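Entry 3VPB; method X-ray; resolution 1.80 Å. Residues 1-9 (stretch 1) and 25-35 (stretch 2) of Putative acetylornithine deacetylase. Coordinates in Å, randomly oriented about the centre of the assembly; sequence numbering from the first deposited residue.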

ATOM      1  N   MET B   1      21.029 -16.396  35.523  1.00 30.79           N
ATOM      2  CA  MET B   1      19.995 -16.114  34.486  1.00 29.75           C
ATOM      3  C   MET B   1      20.488 -14.961  33.614  1.00 28.77           C
ATOM      4  O   MET B   1      21.126 -14.016  34.101  1.00 29.40           O
ATOM      5  CB  MET B   1      18.661 -15.780  35.155  1.00 30.70           C
ATOM      6  CG  MET B   1      17.447 -15.819  34.254  1.00 32.01           C
ATOM      7  SD  MET B   1      15.901 -15.460  35.143  1.00 36.90           S
ATOM      8  CE  MET B   1      16.312 -14.026  36.111  1.00 36.40           C
ATOM      9  N   ARG B   2      20.255 -15.097  32.316  1.00 26.25           N
ATOM     10  CA  ARG B   2      20.606 -14.080  31.347  1.00 24.57           C
ATOM     11  C   ARG B   2      19.349 -13.783  30.566  1.00 22.26           C
ATOM     12  O   ARG B   2      18.767 -14.674  29.952  1.00 22.50           O
ATOM     13  CB  ARG B   2      21.717 -14.570  30.408  1.00 25.15           C
ATOM     14  CG  ARG B   2      23.049 -13.951  30.692  1.00 29.45           C
ATOM     15  CD  ARG B   2      23.540 -13.094  29.514  1.00 34.96           C
ATOM     16  NE  ARG B   2      24.512 -13.858  28.738  1.00 38.20           N
ATOM     17  CZ  ARG B   2      25.220 -13.398  27.706  1.00 40.84           C
ATOM     18  NH1 ARG B   2      25.071 -12.143  27.261  1.00 39.73           N
ATOM     19  NH2 ARG B   2      26.080 -14.216  27.106  1.00 41.00           N
ATOM     20  N   VAL B   3      18.953 -12.521  30.583  1.00 20.13           N
ATOM     21  CA  VAL B   3      17.728 -12.079  29.949  1.00 17.83           C
ATOM     22  C   VAL B   3      18.098 -11.217  28.757  1.00 17.38           C
ATOM     23  O   VAL B   3      19.063 -10.472  28.800  1.00 16.72           O
ATOM     24  CB  VAL B   3      16.880 -11.219  30.941  1.00 17.90           C
ATOM     25  CG1 VAL B   3      15.660 -10.584  30.242  1.00 18.72           C
ATOM     26  CG2 VAL B   3      16.445 -12.070  32.139  1.00 17.42           C
ATOM     27  N   VAL B   4      17.336 -11.343  27.675  1.00 16.95           N
ATOM     28  CA  VAL B   4      17.455 -10.373  26.588  1.00 16.15           C
ATOM     29  C   VAL B   4      16.161  -9.606  26.449  1.00 16.45           C
ATOM     30  O   VAL B   4      15.087 -10.188  26.461  1.00 16.79           O
ATOM     31  CB  VAL B   4      17.939 -11.014  25.235  1.00 16.94           C
ATOM     32  CG1 VAL B   4      16.965 -12.029  24.702  1.00 15.93           C
ATOM     33  CG2 VAL B   4      18.210  -9.899  24.175  1.00 15.98           C
ATOM     34  N   LEU B   5      16.270  -8.285  26.323  1.00 16.06           N
ATOM     35  CA  LEU B   5      15.117  -7.425  26.145  1.00 15.23           C
ATOM     36  C   LEU B   5      15.120  -7.016  24.674  1.00 15.18           C
ATOM     37  O   LEU B   5      16.070  -6.422  24.223  1.00 15.42           O
ATOM     38  CB  LEU B   5      15.238  -6.194  27.072  1.00 15.85           C
ATOM     39  CG  LEU B   5      14.190  -5.056  27.031  1.00 15.82           C
ATOM     40  CD1 LEU B   5      12.790  -5.601  27.381  1.00 17.39           C
ATOM     41  CD2 LEU B   5      14.576  -3.925  28.024  1.00 15.00           C
ATOM     42  N   ILE B   6      14.082  -7.421  23.941  1.00 14.51           N
ATOM     43  CA  ILE B   6      14.025  -7.278  22.501  1.00 14.18           C
ATOM     44  C   ILE B   6      13.154  -6.060  22.216  1.00 14.00           C
ATOM     45  O   ILE B   6      12.001  -6.005  22.635  1.00 13.02           O
ATOM     46  CB  ILE B   6      13.369  -8.545  21.858  1.00 14.95           C
ATOM     47  CG1 ILE B   6      14.224  -9.797  22.092  1.00 17.57           C
ATOM     48  CG2 ILE B   6      13.062  -8.316  20.360  1.00 15.12           C
ATOM     49  CD1 ILE B   6      15.617  -9.739  21.390  1.00 14.85           C
ATOM     50  N   VAL B   7      13.695  -5.078  21.494  1.00 13.73           N
ATOM     51  CA  VAL B   7      12.986  -3.804  21.337  1.00 14.93           C
ATOM     52  C   VAL B   7      13.105  -3.313  19.887  1.00 15.24           C
ATOM     53  O   VAL B   7      13.953  -3.804  19.138  1.00 14.45           O
ATOM     54  CB  VAL B   7      13.583  -2.719  22.287  1.00 15.02           C
ATOM     55  CG1 VAL B   7      13.571  -3.218  23.759  1.00 14.15           C
ATOM     56  CG2 VAL B   7      15.014  -2.306  21.860  1.00 14.98           C
ATOM     57  N   ASP B   8      12.234  -2.390  19.484  1.00 16.97           N
ATOM     58  CA  ASP B   8      12.496  -1.620  18.262  1.00 18.67           C
ATOM     59  C   ASP B   8      12.466  -0.126  18.558  1.00 20.23           C
ATOM     60  O   ASP B   8      13.433   0.604  18.294  1.00 22.01           O
ATOM     61  CB  ASP B   8      11.609  -2.037  17.056  1.00 17.99           C
ATOM     62  CG  ASP B   8      10.106  -2.027  17.346  1.00 19.14           C
ATOM     63  OD1 ASP B   8       9.331  -2.530  16.472  1.00 18.25           O
ATOM     64  OD2 ASP B   8       9.667  -1.522  18.399  1.00 18.75           O
ATOM     65  N   ILE B   9      11.349   0.330  19.106  1.00 20.93           N
ATOM     66  CA  ILE B   9      11.268   1.684  19.626  1.00 22.58           C
ATOM     67  C   ILE B   9      11.208   1.563  21.141  1.00 21.81           C
ATOM     68  O   ILE B   9      10.413   0.789  21.671  1.00 22.96           O
ATOM     69  CB  ILE B   9      10.017   2.448  19.103  1.00 23.24           C
ATOM     70  CG1 ILE B   9      10.187   2.877  17.636  1.00 26.86           C
ATOM     71  CG2 ILE B   9       9.776   3.704  19.955  1.00 23.20           C
ATOM     72  CD1 ILE B   9      10.163   1.762  16.606  1.00 31.47           C
ATOM     73  N   LYS B  25      19.197  -6.777  39.870  1.00 24.24           N
ATOM     74  CA  LYS B  25      20.510  -7.425  39.666  1.00 24.97           C
ATOM     75  C   LYS B  25      20.432  -8.586  38.679  1.00 24.63           C
ATOM     76  O   LYS B  25      21.091  -9.627  38.841  1.00 24.28           O
ATOM     77  CB  LYS B  25      21.128  -7.889  41.010  1.00 25.76           C
ATOM     78  CG  LYS B  25      21.190  -6.784  42.084  1.00 28.77           C
ATOM     79  CD  LYS B  25      21.981  -5.550  41.631  1.00 34.09           C
ATOM     80  CE  LYS B  25      23.375  -5.475  42.277  1.00 36.75           C
ATOM     81  NZ  LYS B  25      24.420  -6.271  41.559  1.00 38.33           N
ATOM     82  N   VAL B  26      19.609  -8.401  37.654  1.00 23.16           N
ATOM     83  CA  VAL B  26      19.455  -9.418  36.622  1.00 22.39           C
ATOM     84  C   VAL B  26      20.372  -9.061  35.468  1.00 22.29           C
ATOM     85  O   VAL B  26      20.283  -7.957  34.934  1.00 22.03           O
ATOM     86  CB  VAL B  26      17.975  -9.504  36.137  1.00 21.91           C
ATOM     87  CG1 VAL B  26      17.831 -10.483  34.987  1.00 20.93           C
ATOM     88  CG2 VAL B  26      17.048  -9.880  37.287  1.00 21.81           C
ATOM     89  N   GLN B  27      21.252  -9.983  35.075  1.00 22.27           N
ATOM     90  CA  GLN B  27      22.120  -9.760  33.913  1.00 21.98           C
ATOM     91  C   GLN B  27      21.228  -9.681  32.684  1.00 20.79           C
ATOM     92  O   GLN B  27      20.441 -10.571  32.458  1.00 20.79           O
ATOM     93  CB  GLN B  27      23.051 -10.949  33.663  1.00 23.66           C
ATOM     94  CG  GLN B  27      23.859 -11.467  34.821  1.00 28.13           C
ATOM     95  CD  GLN B  27      24.555 -12.779  34.444  1.00 34.35           C
ATOM     96  OE1 GLN B  27      24.375 -13.810  35.100  1.00 36.77           O
ATOM     97  NE2 GLN B  27      25.332 -12.746  33.357  1.00 36.54           N
ATOM     98  N   TYR B  28      21.359  -8.646  31.866  1.00 18.65           N
ATOM     99  CA  TYR B  28      20.531  -8.625  30.662  1.00 18.38           C
ATOM    100  C   TYR B  28      21.242  -7.836  29.546  1.00 17.64           C
ATOM    101  O   TYR B  28      22.078  -6.992  29.828  1.00 17.86           O
ATOM    102  CB  TYR B  28      19.163  -7.990  30.966  1.00 17.94           C
ATOM    103  CG  TYR B  28      19.224  -6.470  31.112  1.00 20.20           C
ATOM    104  CD1 TYR B  28      19.703  -5.868  32.286  1.00 22.99           C
ATOM    105  CD2 TYR B  28      18.832  -5.635  30.061  1.00 20.76           C
ATOM    106  CE1 TYR B  28      19.760  -4.453  32.406  1.00 21.76           C
ATOM    107  CE2 TYR B  28      18.899  -4.246  30.171  1.00 21.34           C
ATOM    108  CZ  TYR B  28      19.366  -3.668  31.329  1.00 22.63           C
ATOM    109  OH  TYR B  28      19.409  -2.298  31.414  1.00 26.39           O
ATOM    110  N   ASP B  29      20.906  -8.141  28.301  1.00 17.22           N
ATOM    111  CA  ASP B  29      21.325  -7.330  27.131  1.00 17.74           C
ATOM    112  C   ASP B  29      20.068  -6.803  26.477  1.00 17.09           C
ATOM    113  O   ASP B  29      18.985  -7.351  26.665  1.00 17.27           O
ATOM    114  CB  ASP B  29      22.053  -8.193  26.090  1.00 17.74           C
ATOM    115  CG  ASP B  29      23.384  -8.750  26.587  1.00 22.63           C
ATOM    116  OD1 ASP B  29      23.748  -9.856  26.150  1.00 24.98           O
ATOM    117  OD2 ASP B  29      24.065  -8.084  27.382  1.00 24.50           O
ATOM    118  N   ILE B  30      20.214  -5.762  25.669  1.00 17.70           N
ATOM    119  CA  ILE B  30      19.113  -5.286  24.854  1.00 17.56           C
ATOM    120  C   ILE B  30      19.534  -5.605  23.424  1.00 18.81           C
ATOM    121  O   ILE B  30      20.667  -5.314  23.027  1.00 19.53           O
ATOM    122  CB  ILE B  30      18.913  -3.754  24.989  1.00 17.93           C
ATOM    123  CG1 ILE B  30      18.389  -3.378  26.379  1.00 17.73           C
ATOM    124  CG2 ILE B  30      17.977  -3.224  23.863  1.00 16.75           C
ATOM    125  CD1 ILE B  30      18.567  -1.926  26.799  1.00 21.10           C
ATOM    126  N   ILE B  31      18.643  -6.213  22.650  1.00 18.42           N
ATOM    127  CA  ILE B  31      18.868  -6.273  21.202  1.00 17.51           C
ATOM    128  C   ILE B  31      17.770  -5.470  20.519  1.00 15.92           C
ATOM    129  O   ILE B  31      16.576  -5.712  20.745  1.00 14.92           O
ATOM    130  CB  ILE B  31      18.846  -7.721  20.631  1.00 17.68           C
ATOM    131  CG1 ILE B  31      20.011  -8.528  21.190  1.00 18.63           C
ATOM    132  CG2 ILE B  31      18.949  -7.682  19.096  1.00 19.14           C
ATOM    133  CD1 ILE B  31      19.968 -10.003  20.839  1.00 21.82           C
ATOM    134  N   ASN B  32      18.176  -4.491  19.717  1.00 16.00           N
ATOM    135  CA  ASN B  32      17.212  -3.738  18.933  1.00 15.76           C
ATOM    136  C   ASN B  32      17.020  -4.433  17.564  1.00 15.68           C
ATOM    137  O   ASN B  32      17.913  -4.407  16.699  1.00 15.79           O
ATOM    138  CB  ASN B  32      17.667  -2.280  18.743  1.00 16.64           C
ATOM    139  CG  ASN B  32      16.578  -1.435  18.140  1.00 16.55           C
ATOM    140  OD1 ASN B  32      15.999  -1.806  17.117  1.00 18.87           O
ATOM    141  ND2 ASN B  32      16.254  -0.327  18.784  1.00 17.72           N
ATOM    142  N   VAL B  33      15.857  -5.054  17.373  1.00 15.58           N
ATOM    143  CA  VAL B  33      15.606  -5.845  16.157  1.00 15.25           C
ATOM    144  C   VAL B  33      15.195  -4.991  14.959  1.00 16.86           C
ATOM    145  O   VAL B  33      14.996  -5.527  13.875  1.00 17.46           O
ATOM    146  CB  VAL B  33      14.628  -7.003  16.387  1.00 15.52           C
ATOM    147  CG1 VAL B  33      15.240  -7.974  17.440  1.00 14.10           C
ATOM    148  CG2 VAL B  33      13.290  -6.483  16.888  1.00 15.11           C
ATOM    149  N   ALA B  34      15.092  -3.676  15.149  1.00 18.03           N
ATOM    150  CA  ALA B  34      15.049  -2.766  13.999  1.00 19.50           C
ATOM    151  C   ALA B  34      16.462  -2.436  13.496  1.00 19.93           C
ATOM    152  O   ALA B  34      16.627  -1.684  12.513  1.00 20.38           O
ATOM    153  CB  ALA B  34      14.303  -1.488  14.343  1.00 20.41           C
ATOM    154  N   GLN B  35      17.480  -2.946  14.186  1.00 20.14           N
ATOM    155  CA  GLN B  35      18.865  -2.651  13.827  1.00 21.18           C
ATOM    156  C   GLN B  35      19.702  -3.878  13.552  1.00 20.48           C
ATOM    157  O   GLN B  35      20.585  -3.827  12.712  1.00 21.93           O
ATOM    158  CB  GLN B  35      19.538  -1.779  14.897  1.00 22.07           C
ATOM    159  CG  GLN B  35      18.785  -0.451  15.116  1.00 24.86           C
ATOM    160  CD  GLN B  35      19.294   0.366  16.290  1.00 30.19           C
ATOM    161  OE1 GLN B  35      18.796   1.474  16.532  1.00 32.42           O
ATOM    162  NE2 GLN B  35      20.266  -0.172  17.038  1.00 31.12           N
TER
HETATM  163  O   HOH W   1      20.722 -12.735  36.199  1.00 37.15           O
HETATM  164  O   HOH W   2      23.402 -16.406  34.478  1.00 52.56           O
HETATM  165  O   HOH W   3      24.276  -9.716  29.570  1.00 41.33           O

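A salt bridge joins R2 NH1 to D29 OD1 (2.9 Å), in which the carboxylate oxygen approaches the edge of the guanidinium, near its plane. A water accepts a weak hydrogen bond from R2 NH1 and donates to D29 OD2, so R2 NH1 is linked to OD1 directly and to OD2 through the water, on that side only weakly.

The backbones pair as parallel strands. V3 N donates to Q27 O (3.1 Å), L5 N to D29 O (2.9 Å) and V7 N to I31 O (3.0 Å); in return, D29 N, I31 N and V33 N donate to V3 O (3.0 Å), L5 O (3.0 Å) and V7 O (2.9 Å), respectively. Odd-numbered residues of the first strand thus use both N and O, each bonding to the two residues that flank its register partner. Just past the end of the first strand, D8 O accepts from N32 ND2 (3.0 Å), while N32 OD1 accepts from A34 N (2.9 Å), tying the asparagine to both chain segments. At the other end, where M1 and Q27 share no direct hydrogen bond, one water links M1 O to Q27 N and another links M1 N to Q27 OE1.

Side chains alternate between faces. V4, I6 and I31 share one with the salt bridge, with V4 CG2 3.7 Å from I31 CG1; on the other, V7 CG2 packs 3.7 Å from I30 CG2.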